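Local atomic coordinates of glutamate--tRNA ligase (Methanothermobacter thermautotrophicus, PDB entry 3AII), a protein that probably attaches glutamate to transfer RNA in two steps, activating the amino acid with ATP and then passing it to the acceptor end of the tRNA. Residues 205-211 / 238-242; 180-184 / 215-219; 186-192 / 232-238. All blocks are in the same frame, centred on the assembly; numbering follows the deposited sequence.

Contact 1 (205-211 / 238-242); sequences GEACHCR and KTDLN. With ZN (zinc ion), chain D.
Two loop segments, the first passing into 3-10 conformation at 210-211, meet here and bury 402 Å² between them. Gly205 has positive phi (70/25). It is the C-prime residue of the Schellman motif that ends helix 195-203. Its CA is 4.8 Å from the CA of Leu241 and makes a CA-H...O contact with Leu241 O at 3.3 Å. A side chain here would collide with Asn242 ND2. Glu206 points away and pairs with Arg204. Ala207 is extended, and its CB packs on Leu241 CD1 at 3.6 Å; Leu241 is an m,t rotamer. Cys208 (chi1 p) and Cys210 (chi1 m) do not touch 238-242 and bind zinc, each SG at 2.4 Å from ZN. Arg211 runs out extended (t,t,t), its guanidinium between Lys238 CB on one face and Leu241 CG on the other. Arg211 NH2 gives a weak bond to Thr239 O (3.4 Å), while Arg211 NE forms a salt bridge with Asp250. In return, Lys238 (m,t,t,t) sends NZ to Arg211 O at 3.1 Å. Water 1 joins Lys238 NZ to Cys210 O. Asp240 OD1 accepts from Asn242 N at 2.6 Å, an Asx turn. Segment 238-242 thus packs beside a four-cysteine zinc site, completed by Cys191 and Cys193.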
# COMPACT_ATOMS: atom_id res chain seq x y z
N GLY A 205 -2.53 -12.83 -40.24
CA GLY A 205 -2.11 -11.59 -40.88
C GLY A 205 -3.05 -11.09 -41.97
O GLY A 205 -2.64 -10.36 -42.87
N GLU A 206 -4.31 -11.48 -41.88
CA GLU A 206 -5.30 -11.13 -42.90
C GLU A 206 -6.29 -10.10 -42.37
O GLU A 206 -6.72 -10.19 -41.22
CB GLU A 206 -6.04 -12.39 -43.36
CG GLU A 206 -7.09 -12.17 -44.41
CD GLU A 206 -7.55 -13.47 -45.04
OE1 GLU A 206 -7.00 -14.53 -44.68
OE2 GLU A 206 -8.47 -13.43 -45.89
N ALA A 207 -6.63 -9.13 -43.20
CA ALA A 207 -7.54 -8.06 -42.80
C ALA A 207 -9.00 -8.46 -42.94
O ALA A 207 -9.38 -9.17 -43.87
CB ALA A 207 -7.26 -6.80 -43.60
N CYS A 208 -9.83 -7.99 -42.01
CA CYS A 208 -11.26 -8.16 -42.13
C CYS A 208 -11.77 -7.08 -43.07
O CYS A 208 -11.04 -6.16 -43.43
CB CYS A 208 -11.95 -8.07 -40.76
SG CYS A 208 -11.99 -6.39 -40.06
N HIS A 209 -13.03 -7.20 -43.47
CA HIS A 209 -13.64 -6.23 -44.36
C HIS A 209 -13.69 -4.82 -43.75
O HIS A 209 -13.56 -3.83 -44.46
CB HIS A 209 -15.05 -6.68 -44.75
CG HIS A 209 -15.86 -5.63 -45.44
ND1 HIS A 209 -15.60 -5.22 -46.73
CD2 HIS A 209 -16.93 -4.91 -45.02
CE1 HIS A 209 -16.47 -4.29 -47.07
NE2 HIS A 209 -17.29 -4.08 -46.05
N CYS A 210 -13.86 -4.75 -42.43
CA CYS A 210 -14.05 -3.48 -41.75
C CYS A 210 -12.82 -2.59 -41.93
O CYS A 210 -12.92 -1.36 -41.96
CB CYS A 210 -14.28 -3.71 -40.25
SG CYS A 210 -15.51 -4.99 -39.84
N ARG A 211 -11.66 -3.22 -42.05
CA ARG A 211 -10.40 -2.51 -42.12
C ARG A 211 -10.26 -1.69 -43.40
O ARG A 211 -9.41 -0.81 -43.49
CB ARG A 211 -9.23 -3.48 -42.01
CG ARG A 211 -7.95 -2.86 -41.45
CD ARG A 211 -6.80 -3.84 -41.54
NE ARG A 211 -5.75 -3.56 -40.56
CZ ARG A 211 -4.64 -2.87 -40.81
NH1 ARG A 211 -4.42 -2.37 -42.03
NH2 ARG A 211 -3.74 -2.68 -39.85
N LYS A 238 -5.51 0.71 -36.14
CA LYS A 238 -4.77 0.03 -37.20
C LYS A 238 -3.30 0.00 -36.83
O LYS A 238 -2.69 1.05 -36.66
CB LYS A 238 -4.98 0.74 -38.55
CG LYS A 238 -6.42 0.70 -39.05
CD LYS A 238 -6.56 1.30 -40.45
CE LYS A 238 -8.02 1.30 -40.89
NZ LYS A 238 -8.24 1.75 -42.31
N THR A 239 -2.74 -1.19 -36.68
CA THR A 239 -1.31 -1.33 -36.42
C THR A 239 -0.67 -2.12 -37.55
O THR A 239 -0.70 -1.69 -38.69
CB THR A 239 -1.03 -1.95 -35.04
OG1 THR A 239 -1.51 -3.29 -35.00
CG2 THR A 239 -1.73 -1.13 -33.96
N ASP A 240 -0.11 -3.28 -37.22
CA ASP A 240 0.52 -4.15 -38.20
C ASP A 240 -0.09 -5.53 -38.02
O ASP A 240 0.09 -6.15 -36.98
CB ASP A 240 2.03 -4.20 -37.97
CG ASP A 240 2.71 -5.33 -38.72
OD1 ASP A 240 2.10 -5.90 -39.64
OD2 ASP A 240 3.88 -5.64 -38.40
N LEU A 241 -0.82 -6.01 -39.02
CA LEU A 241 -1.46 -7.32 -38.90
C LEU A 241 -0.44 -8.45 -38.90
O LEU A 241 -0.78 -9.60 -38.59
CB LEU A 241 -2.51 -7.54 -39.98
CG LEU A 241 -3.82 -6.76 -39.88
CD1 LEU A 241 -4.76 -7.19 -40.99
CD2 LEU A 241 -4.48 -6.96 -38.52
N ASN A 242 0.79 -8.14 -39.26
CA ASN A 242 1.85 -9.14 -39.24
C ASN A 242 2.84 -8.96 -38.09
O ASN A 242 3.94 -9.50 -38.13
CB ASN A 242 2.59 -9.16 -40.58
CG ASN A 242 1.74 -9.73 -41.69
OD1 ASN A 242 1.23 -9.01 -42.54
ND2 ASN A 242 1.55 -11.04 -41.66
ZN ZN D . -14.05 -6.54 -38.79
O HOH W 1 -11.33 1.10 -42.16

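Contact 2 (180-184 / 215-219); sequences EKLIE and FRENL
Two helical segments pack nearly antiparallel, their axes 9.6 Å apart at closest approach and 150° between directions. The CA atoms of Glu184 and Phe215 lie 5.4 Å apart, those of Glu180 and Leu219 6.9 Å. Phe215 (chi1 t, chi2 56°) lays its ring against Glu184. Glu184 is extended (t,t), and its CG sits over the ring face, 4.0 Å from the Phe215 centroid: a CH-pi contact. Ile183 (m,t) points toward the other helix. Its CG2 is 3.5 Å from Asn218 CB and 4.0 Å from Phe215 CD1, near the ring edge. Glu180 (m,t) brings its CD to 3.5 Å from Leu219 CD1; Leu219 is t,p. No direct hydrogen bond crosses. Water 2 donates to Ile183 O (2.9 Å) and accepts a weak bond from Asn218 ND2 (3.4 Å). Asn218 (chi1 m) uses OD1 to accept from Val190 N. The segments belong to helices 172-184 and 215-224. Trp222 of the latter touches Glu180 and Ile183, strand 188-191 is met by Ile183 and Asn218, and Leu182 packs on helix 299-310.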
# COMPACT_ATOMS: atom_id res chain seq x y z
N GLU A 180 -12.85 9.98 -33.20
CA GLU A 180 -13.26 10.52 -34.51
C GLU A 180 -12.05 11.04 -35.29
O GLU A 180 -11.93 10.82 -36.49
CB GLU A 180 -14.33 11.61 -34.34
CG GLU A 180 -15.64 11.08 -33.75
CD GLU A 180 -16.87 11.85 -34.22
OE1 GLU A 180 -16.72 12.99 -34.72
OE2 GLU A 180 -17.99 11.31 -34.07
N LYS A 181 -11.14 11.72 -34.60
CA LYS A 181 -9.95 12.24 -35.28
C LYS A 181 -9.06 11.10 -35.77
O LYS A 181 -8.50 11.17 -36.87
CB LYS A 181 -9.16 13.18 -34.35
CG LYS A 181 -9.80 14.56 -34.23
CD LYS A 181 -9.02 15.47 -33.29
CE LYS A 181 -9.71 16.82 -33.13
NZ LYS A 181 -8.99 17.70 -32.17
N LEU A 182 -8.92 10.06 -34.95
CA LEU A 182 -8.09 8.93 -35.31
C LEU A 182 -8.66 8.22 -36.54
O LEU A 182 -7.93 7.82 -37.43
CB LEU A 182 -7.99 7.95 -34.14
CG LEU A 182 -7.14 6.69 -34.31
CD1 LEU A 182 -5.70 7.04 -34.62
CD2 LEU A 182 -7.23 5.80 -33.06
N ILE A 183 -9.98 8.05 -36.56
CA ILE A 183 -10.67 7.50 -37.72
C ILE A 183 -10.50 8.38 -38.97
O ILE A 183 -10.26 7.86 -40.07
CB ILE A 183 -12.17 7.30 -37.41
CG1 ILE A 183 -12.35 6.18 -36.37
CG2 ILE A 183 -12.96 6.97 -38.68
CD1 ILE A 183 -13.81 6.03 -35.91
N GLU A 184 -10.59 9.70 -38.82
CA GLU A 184 -10.41 10.58 -39.97
C GLU A 184 -9.00 10.50 -40.53
O GLU A 184 -8.79 10.60 -41.75
CB GLU A 184 -10.76 12.05 -39.65
CG GLU A 184 -10.61 12.90 -40.93
CD GLU A 184 -11.29 14.25 -40.90
OE1 GLU A 184 -11.78 14.65 -39.82
OE2 GLU A 184 -11.32 14.91 -41.97
N PHE A 215 -13.55 6.86 -44.24
CA PHE A 215 -13.84 7.73 -43.10
C PHE A 215 -15.33 7.79 -42.74
O PHE A 215 -15.72 7.48 -41.61
CB PHE A 215 -13.30 9.13 -43.40
CG PHE A 215 -13.77 10.19 -42.45
CD1 PHE A 215 -13.56 10.07 -41.09
CD2 PHE A 215 -14.38 11.34 -42.93
CE1 PHE A 215 -13.98 11.05 -40.22
CE2 PHE A 215 -14.80 12.32 -42.07
CZ PHE A 215 -14.60 12.18 -40.71
N ARG A 216 -16.16 8.18 -43.70
CA ARG A 216 -17.58 8.39 -43.39
C ARG A 216 -18.31 7.09 -43.06
O ARG A 216 -19.20 7.09 -42.21
CB ARG A 216 -18.28 9.18 -44.50
CG ARG A 216 -17.82 10.62 -44.60
CD ARG A 216 -18.35 11.48 -43.46
NE ARG A 216 -17.77 12.82 -43.48
CZ ARG A 216 -18.06 13.77 -42.61
NH1 ARG A 216 -18.93 13.55 -41.63
NH2 ARG A 216 -17.47 14.96 -42.70
N GLU A 217 -17.91 6.00 -43.71
CA GLU A 217 -18.42 4.68 -43.36
C GLU A 217 -18.10 4.31 -41.90
O GLU A 217 -18.98 3.87 -41.15
CB GLU A 217 -17.86 3.62 -44.30
CG GLU A 217 -18.38 3.71 -45.73
CD GLU A 217 -17.75 2.66 -46.63
OE1 GLU A 217 -18.50 1.85 -47.23
OE2 GLU A 217 -16.50 2.62 -46.73
N ASN A 218 -16.84 4.48 -41.51
CA ASN A 218 -16.43 4.23 -40.12
C ASN A 218 -17.11 5.18 -39.15
O ASN A 218 -17.47 4.79 -38.04
CB ASN A 218 -14.91 4.35 -39.96
CG ASN A 218 -14.18 3.07 -40.33
OD1 ASN A 218 -14.55 1.98 -39.88
ND2 ASN A 218 -13.13 3.19 -41.12
N LEU A 219 -17.29 6.44 -39.55
CA LEU A 219 -17.85 7.42 -38.63
C LEU A 219 -19.31 7.07 -38.34
O LEU A 219 -19.78 7.22 -37.21
CB LEU A 219 -17.74 8.82 -39.23
CG LEU A 219 -18.01 10.00 -38.29
CD1 LEU A 219 -16.94 10.05 -37.20
CD2 LEU A 219 -18.06 11.33 -39.08
O HOH W 2 -11.25 5.92 -41.95

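Contact 3 (186-192 / 232-238); sequences GGAYVCT and SAVVRVK. With ZN (zinc ion), chain D.
A zinc ligand sits within a regular antiparallel strand pair: Cys191, the last residue of strand 188-191, has chi1 t and holds ZN at 2.4 Å through SG. Strand 188-191 lies at the edge of a four-stranded antiparallel sheet, next to strand 234-237. The two axes approach to 4.7 Å at 147°. Tyr189-Arg236 and Cys191-Val234 are hydrogen-bonded pairs; Ala188-Val237 and Val190-Val235 are non-hydrogen-bonded pairs, with CA-CA distances of 4.3 and 4.5 Å. The bonds are Tyr189 N to Arg236 O (3.0 Å), Arg236 N to Tyr189 O (2.9 Å), Cys191 N to Val234 O (2.8 Å) and Val234 N to Cys191 O (3.2 Å). Lys238 N to Gly187 O (2.8 Å) adds one more beyond the strands. Gly186, at positive phi (73/26), is the Schellman glycine after helix 172-184.

One face carries Ala188, Val190, Val235 and Val237. Ala188 CB is 3.9 Å from Val235 CG1, and Trp222 packs on Val190 and Val235. Tyr189 (chi1 p), on the other face, lays its ring over Arg236 CB, a CH-pi contact with CB 4.1 Å from the ring centroid. Cys191 CB is 3.8 Å from Arg236 CD. Tyr189 OH and Arg236 NH1 both bond to Asp250, and Arg236 makes a cation-pi contact with Phe198. Lys238 NZ reaches Gly186 O through water 3 and Ala188 O through water 4, besides bonding Arg211 O.

Across these two strands, one face is wholly Ala and Val, while the other holds Tyr189, Cys191 and Arg236 beside Val234. The pairing fixes the backbone of one zinc ligand, Cys191; Cys193, Cys208 and Cys210 complete the site.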
# COMPACT_ATOMS: atom_id res chain seq x y z
N GLY A 186 -7.34 7.89 -40.64
CA GLY A 186 -7.16 6.53 -41.13
C GLY A 186 -6.41 5.59 -40.20
O GLY A 186 -5.80 4.62 -40.65
N GLY A 187 -6.47 5.85 -38.90
CA GLY A 187 -5.73 5.08 -37.94
C GLY A 187 -6.56 4.14 -37.10
O GLY A 187 -6.04 3.47 -36.22
N ALA A 188 -7.85 4.09 -37.38
CA ALA A 188 -8.74 3.20 -36.65
C ALA A 188 -9.97 2.89 -37.47
O ALA A 188 -10.25 3.56 -38.47
CB ALA A 188 -9.14 3.82 -35.31
N TYR A 189 -10.68 1.85 -37.06
CA TYR A 189 -11.89 1.45 -37.76
C TYR A 189 -12.87 0.80 -36.80
O TYR A 189 -12.46 0.34 -35.73
CB TYR A 189 -11.56 0.50 -38.93
CG TYR A 189 -10.84 -0.78 -38.59
CD1 TYR A 189 -9.47 -0.80 -38.34
CD2 TYR A 189 -11.53 -1.99 -38.53
CE1 TYR A 189 -8.82 -1.98 -38.05
CE2 TYR A 189 -10.88 -3.17 -38.26
CZ TYR A 189 -9.54 -3.17 -38.02
OH TYR A 189 -8.91 -4.36 -37.73
N VAL A 190 -14.15 0.78 -37.17
CA VAL A 190 -15.14 0.09 -36.36
C VAL A 190 -15.36 -1.32 -36.87
O VAL A 190 -15.82 -1.52 -38.00
CB VAL A 190 -16.47 0.82 -36.31
CG1 VAL A 190 -17.44 0.04 -35.41
CG2 VAL A 190 -16.27 2.25 -35.80
N CYS A 191 -15.02 -2.30 -36.04
CA CYS A 191 -15.10 -3.70 -36.43
C CYS A 191 -16.33 -4.34 -35.83
O CYS A 191 -16.53 -4.36 -34.61
CB CYS A 191 -13.86 -4.45 -35.97
SG CYS A 191 -13.86 -6.18 -36.47
N THR A 192 -17.16 -4.89 -36.72
CA THR A 192 -18.40 -5.56 -36.34
C THR A 192 -18.28 -7.07 -36.47
O THR A 192 -19.28 -7.78 -36.35
CB THR A 192 -19.56 -5.09 -37.23
OG1 THR A 192 -19.17 -5.18 -38.61
CG2 THR A 192 -19.93 -3.64 -36.92
N SER A 232 -20.88 -5.98 -28.96
CA SER A 232 -21.31 -6.18 -30.35
C SER A 232 -20.43 -5.51 -31.41
O SER A 232 -20.51 -5.86 -32.58
CB SER A 232 -22.76 -5.70 -30.54
OG SER A 232 -22.87 -4.31 -30.29
N ALA A 233 -19.61 -4.55 -31.00
CA ALA A 233 -18.74 -3.87 -31.95
C ALA A 233 -17.63 -3.21 -31.13
O ALA A 233 -17.83 -2.86 -29.98
CB ALA A 233 -19.52 -2.81 -32.73
N VAL A 234 -16.46 -3.06 -31.74
CA VAL A 234 -15.34 -2.39 -31.10
C VAL A 234 -14.68 -1.43 -32.09
O VAL A 234 -14.84 -1.57 -33.31
CB VAL A 234 -14.30 -3.39 -30.57
CG1 VAL A 234 -14.88 -4.18 -29.40
CG2 VAL A 234 -13.84 -4.32 -31.69
N VAL A 235 -13.97 -0.44 -31.57
CA VAL A 235 -13.03 0.31 -32.39
C VAL A 235 -11.65 -0.33 -32.24
O VAL A 235 -11.21 -0.61 -31.12
CB VAL A 235 -12.96 1.80 -31.97
CG1 VAL A 235 -11.96 2.57 -32.85
CG2 VAL A 235 -14.32 2.46 -32.08
N ARG A 236 -10.99 -0.57 -33.37
CA ARG A 236 -9.64 -1.13 -33.40
C ARG A 236 -8.66 -0.14 -33.99
O ARG A 236 -8.97 0.54 -34.97
CB ARG A 236 -9.63 -2.42 -34.23
CG ARG A 236 -10.41 -3.54 -33.57
CD ARG A 236 -10.36 -4.81 -34.41
NE ARG A 236 -11.04 -5.90 -33.70
CZ ARG A 236 -10.50 -6.59 -32.70
NH1 ARG A 236 -9.27 -6.32 -32.28
NH2 ARG A 236 -11.19 -7.55 -32.10
N VAL A 237 -7.49 -0.03 -33.37
CA VAL A 237 -6.45 0.84 -33.89
C VAL A 237 -5.74 0.07 -35.00
O VAL A 237 -5.40 -1.09 -34.83
CB VAL A 237 -5.44 1.17 -32.79
CG1 VAL A 237 -4.31 2.03 -33.34
CG2 VAL A 237 -6.15 1.88 -31.63
N LYS A 238 -5.51 0.71 -36.14
CA LYS A 238 -4.77 0.03 -37.20
C LYS A 238 -3.30 0.00 -36.83
O LYS A 238 -2.69 1.05 -36.66
CB LYS A 238 -4.98 0.74 -38.55
CG LYS A 238 -6.42 0.70 -39.05
CD LYS A 238 -6.56 1.30 -40.45
CE LYS A 238 -8.02 1.30 -40.89
NZ LYS A 238 -8.24 1.75 -42.31
ZN ZN D . -14.05 -6.54 -38.79
O HOH W 3 -5.87 3.62 -43.26
O HOH W 4 -9.43 4.20 -40.93

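From the N terminus, helix 172-184 supplies the first half of contact 2 and leads through Gly186 into strand 188-191 of contact 3. The chain passes helix 195-203 and enters 205-211, the first half of contact 1. Contact 2 closes first, when helix 215-224 returns to helix 172-184. Contact 3 closes next at strand 234-237, and contact 1 last, at 238-242. Every pair of contacts crosses; none nests. Contacts 1 and 3 share Lys238 and supply three zinc cysteines between them. Asn218 OD1 to Val190 N (3.0 Å) joins contacts 2 and 3. Together they tie two helices, a sheet edge and the zinc-binding loop into one unit.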